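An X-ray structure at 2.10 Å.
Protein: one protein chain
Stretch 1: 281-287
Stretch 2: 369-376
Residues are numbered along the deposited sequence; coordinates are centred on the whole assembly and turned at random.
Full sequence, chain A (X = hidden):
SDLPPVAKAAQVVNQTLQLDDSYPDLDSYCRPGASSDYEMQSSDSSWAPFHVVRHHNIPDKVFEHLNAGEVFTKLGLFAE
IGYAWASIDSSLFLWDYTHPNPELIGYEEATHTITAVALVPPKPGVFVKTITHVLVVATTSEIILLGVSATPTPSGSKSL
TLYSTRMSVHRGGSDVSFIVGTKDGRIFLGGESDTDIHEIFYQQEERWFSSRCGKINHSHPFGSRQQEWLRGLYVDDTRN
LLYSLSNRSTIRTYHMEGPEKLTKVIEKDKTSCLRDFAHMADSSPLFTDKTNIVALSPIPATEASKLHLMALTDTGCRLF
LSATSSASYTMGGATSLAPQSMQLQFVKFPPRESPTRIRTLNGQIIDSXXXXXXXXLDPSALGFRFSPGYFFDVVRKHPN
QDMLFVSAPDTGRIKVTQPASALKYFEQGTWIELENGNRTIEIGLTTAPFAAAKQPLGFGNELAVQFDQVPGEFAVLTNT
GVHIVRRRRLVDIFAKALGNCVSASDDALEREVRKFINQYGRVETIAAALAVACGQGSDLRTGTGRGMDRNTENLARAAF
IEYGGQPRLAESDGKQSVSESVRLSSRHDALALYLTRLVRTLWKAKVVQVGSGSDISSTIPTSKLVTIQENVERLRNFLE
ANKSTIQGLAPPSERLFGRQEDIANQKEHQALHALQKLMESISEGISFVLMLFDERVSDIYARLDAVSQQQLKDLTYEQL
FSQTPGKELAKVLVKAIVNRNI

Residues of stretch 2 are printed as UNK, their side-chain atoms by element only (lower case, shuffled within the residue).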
# COMPACT_ATOMS: atom_id res chain seq x y z
N ALA A 281 16.22 24.06 13.35
CA ALA A 281 17.52 24.60 12.98
C ALA A 281 17.48 25.30 11.62
O ALA A 281 18.14 26.32 11.43
CB ALA A 281 18.57 23.49 12.97
N ASP A 282 16.70 24.76 10.68
CA ASP A 282 16.65 25.26 9.31
C ASP A 282 15.28 25.86 9.05
O ASP A 282 14.29 25.13 8.89
CB ASP A 282 16.95 24.13 8.32
CG ASP A 282 18.19 23.34 8.69
OD1 ASP A 282 18.04 22.25 9.28
OD2 ASP A 282 19.31 23.81 8.40
N SER A 283 15.22 27.19 9.00
CA SER A 283 14.04 27.91 8.55
C SER A 283 14.19 28.26 7.07
O SER A 283 15.30 28.30 6.54
CB SER A 283 13.82 29.18 9.38
OG SER A 283 13.49 28.85 10.72
N SER A 284 13.06 28.51 6.41
CA SER A 284 13.05 28.60 4.96
C SER A 284 11.99 29.58 4.50
O SER A 284 10.92 29.67 5.12
CB SER A 284 12.79 27.22 4.33
OG SER A 284 12.52 27.33 2.95
N PRO A 285 12.24 30.31 3.41
CA PRO A 285 11.19 31.16 2.83
C PRO A 285 10.11 30.38 2.09
O PRO A 285 9.18 31.00 1.57
CB PRO A 285 11.97 32.06 1.86
CG PRO A 285 13.13 31.22 1.44
CD PRO A 285 13.50 30.39 2.64
N LEU A 286 10.22 29.05 2.01
CA LEU A 286 9.18 28.23 1.41
C LEU A 286 7.99 28.02 2.34
O LEU A 286 6.97 27.48 1.89
CB LEU A 286 9.75 26.88 0.99
CG LEU A 286 10.85 26.89 -0.08
CD1 LEU A 286 11.36 25.47 -0.35
CD2 LEU A 286 10.36 27.52 -1.38
N PHE A 287 8.10 28.41 3.61
CA PHE A 287 7.01 28.24 4.57
C PHE A 287 6.91 29.51 5.41
O PHE A 287 7.74 29.73 6.30
CB PHE A 287 7.25 27.02 5.45
CG PHE A 287 6.08 26.68 6.35
CD1 PHE A 287 4.78 26.94 5.96
CD2 PHE A 287 6.30 26.09 7.58
CE1 PHE A 287 3.72 26.63 6.78
CE2 PHE A 287 5.24 25.78 8.41
CZ PHE A 287 3.95 26.05 8.01
N UNK A 369 24.65 20.18 1.09
CA UNK A 369 23.93 20.98 2.07
C UNK A 369 22.43 20.74 1.96
O UNK A 369 21.92 20.26 0.94
c UNK A 369 24.23 22.47 1.87
n UNK A 369 27.38 22.23 3.73
c UNK A 369 25.68 22.85 2.11
c UNK A 369 26.12 22.60 3.55
o UNK A 369 25.33 22.74 4.48
N UNK A 370 21.71 21.09 3.02
CA UNK A 370 20.26 21.05 2.99
C UNK A 370 19.74 22.06 1.98
O UNK A 370 20.01 23.26 2.10
c UNK A 370 18.16 21.32 4.48
c UNK A 370 17.61 19.92 4.22
c UNK A 370 17.70 21.84 5.84
c UNK A 370 19.69 21.34 4.38
N UNK A 371 18.99 21.58 0.99
CA UNK A 371 18.36 22.45 -0.00
C UNK A 371 16.96 22.80 0.50
O UNK A 371 16.04 21.97 0.45
c UNK A 371 17.86 22.71 -2.47
o UNK A 371 17.94 22.32 -3.65
c UNK A 371 18.30 21.77 -1.37
o UNK A 371 17.41 23.84 -2.16
N UNK A 372 16.80 24.03 0.98
CA UNK A 372 15.55 24.50 1.57
C UNK A 372 14.94 25.66 0.78
O UNK A 372 14.12 26.40 1.33
c UNK A 372 18.02 27.62 4.71
n UNK A 372 18.26 28.01 6.13
c UNK A 372 17.14 26.38 4.60
c UNK A 372 15.80 24.93 3.02
c UNK A 372 16.81 26.08 3.15
N UNK A 373 15.31 25.82 -0.49
CA UNK A 373 14.86 26.96 -1.29
C UNK A 373 14.35 26.58 -2.67
O UNK A 373 14.07 27.47 -3.48
c UNK A 373 16.34 28.61 -0.09
o UNK A 373 17.16 27.33 -1.97
c UNK A 373 16.00 27.98 -1.44
N UNK A 374 14.21 25.29 -2.98
CA UNK A 374 13.81 24.90 -4.33
C UNK A 374 12.36 25.28 -4.60
O UNK A 374 11.48 25.12 -3.75
c UNK A 374 13.99 23.40 -4.54
o UNK A 374 13.51 23.05 -5.82
N UNK A 375 12.11 25.75 -5.82
CA UNK A 375 10.77 26.11 -6.28
C UNK A 375 10.20 25.08 -7.26
O UNK A 375 9.20 25.37 -7.93
c UNK A 375 9.26 30.85 -6.54
c UNK A 375 10.42 29.19 -5.13
n UNK A 375 8.14 31.26 -7.13
c UNK A 375 11.42 28.60 -6.10
n UNK A 375 9.25 29.74 -5.81
n UNK A 375 10.38 31.54 -6.70
c UNK A 375 10.80 27.49 -6.95
N UNK A 376 10.80 23.89 -7.34
CA UNK A 376 10.43 22.94 -8.38
C UNK A 376 9.01 22.42 -8.20
O UNK A 376 8.37 22.03 -9.19
c UNK A 376 11.42 21.77 -8.38

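Position 369 carries three carbons in a row, the third bearing one oxygen and one nitrogen. That is a terminal amide on a two-carbon arm, Gln-369; it lies out of reach of stretch 1 and is poorly ordered.

Position 370 has four carbons and nothing else, forked at the second. Its CA-to-CB bond points toward stretch 1, and one tip carbon comes close to the carboxylate of Asp-282. Such a fork makes it Leu-370, whose CD2 lies 3.3 Å from Asp-282 CG, a tight packing contact with no polar partnership.

At position 371 there are two carbons, the second holding two oxygens: a short carboxylate, Asp-371. It makes no contact with stretch 1. Its OD1 instead accepts a weak hydrogen bond from the backbone N of position 373, at 3.3 Å, and both oxygens find partners elsewhere in the structure.

Position 372 shows four carbons in an unbranched row ending in a nitrogen, and that nitrogen reaches the carbonyl of Ser-283. The chain is Lys-372. With chi1 p and the remaining angles t, it is extended beyond its first bend, and NZ donates to Ser-283 O at 3.0 Å. CD passes 4.4 Å from Asp-282 CB on the way.

Position 373 has one carbon carrying an oxygen and a second carbon, a beta-branched hydroxyl: Thr-373. Its CG2 sits 4.3 Å from Pro-285 CD.

At position 374 one carbon leads to one oxygen, giving Ser-374. The CA-to-CB bond points away, so the backbone makes the contact: O lies 3.4 Å from Leu-286 CD1. OG accepts from the N of position 376 at 3.2 Å.

Position 375 runs three carbons, a nitrogen, then a carbon with two more nitrogens, a guanidinium: Arg-375. Its contact is aliphatic, CD to Leu-286 CD2 at 4.1 Å.

Position 376 has a single carbon, Ala-376, beyond reach of stretch 1.

The rule here is that two loops running nearly the same way are joined through main-chain carbonyls. Lys-372 serves twice: its side chain donates to one backbone, while its own O accepts from Ser-284 OG at a very short 2.5 Å. That same OG accepts from Leu-286 N at 3.0 Å, so one hydroxyl ties the beta turn from Ser-284 to Phe-287 to its neighbour. The turn also carries Leu-286, whose CD1 packs 3.9 Å from Thr-373 CA. Two hydrogen bonds join the loops, and leucines from both sides add packing.

Stretch 2, residues 369-376: QLDKTSRA
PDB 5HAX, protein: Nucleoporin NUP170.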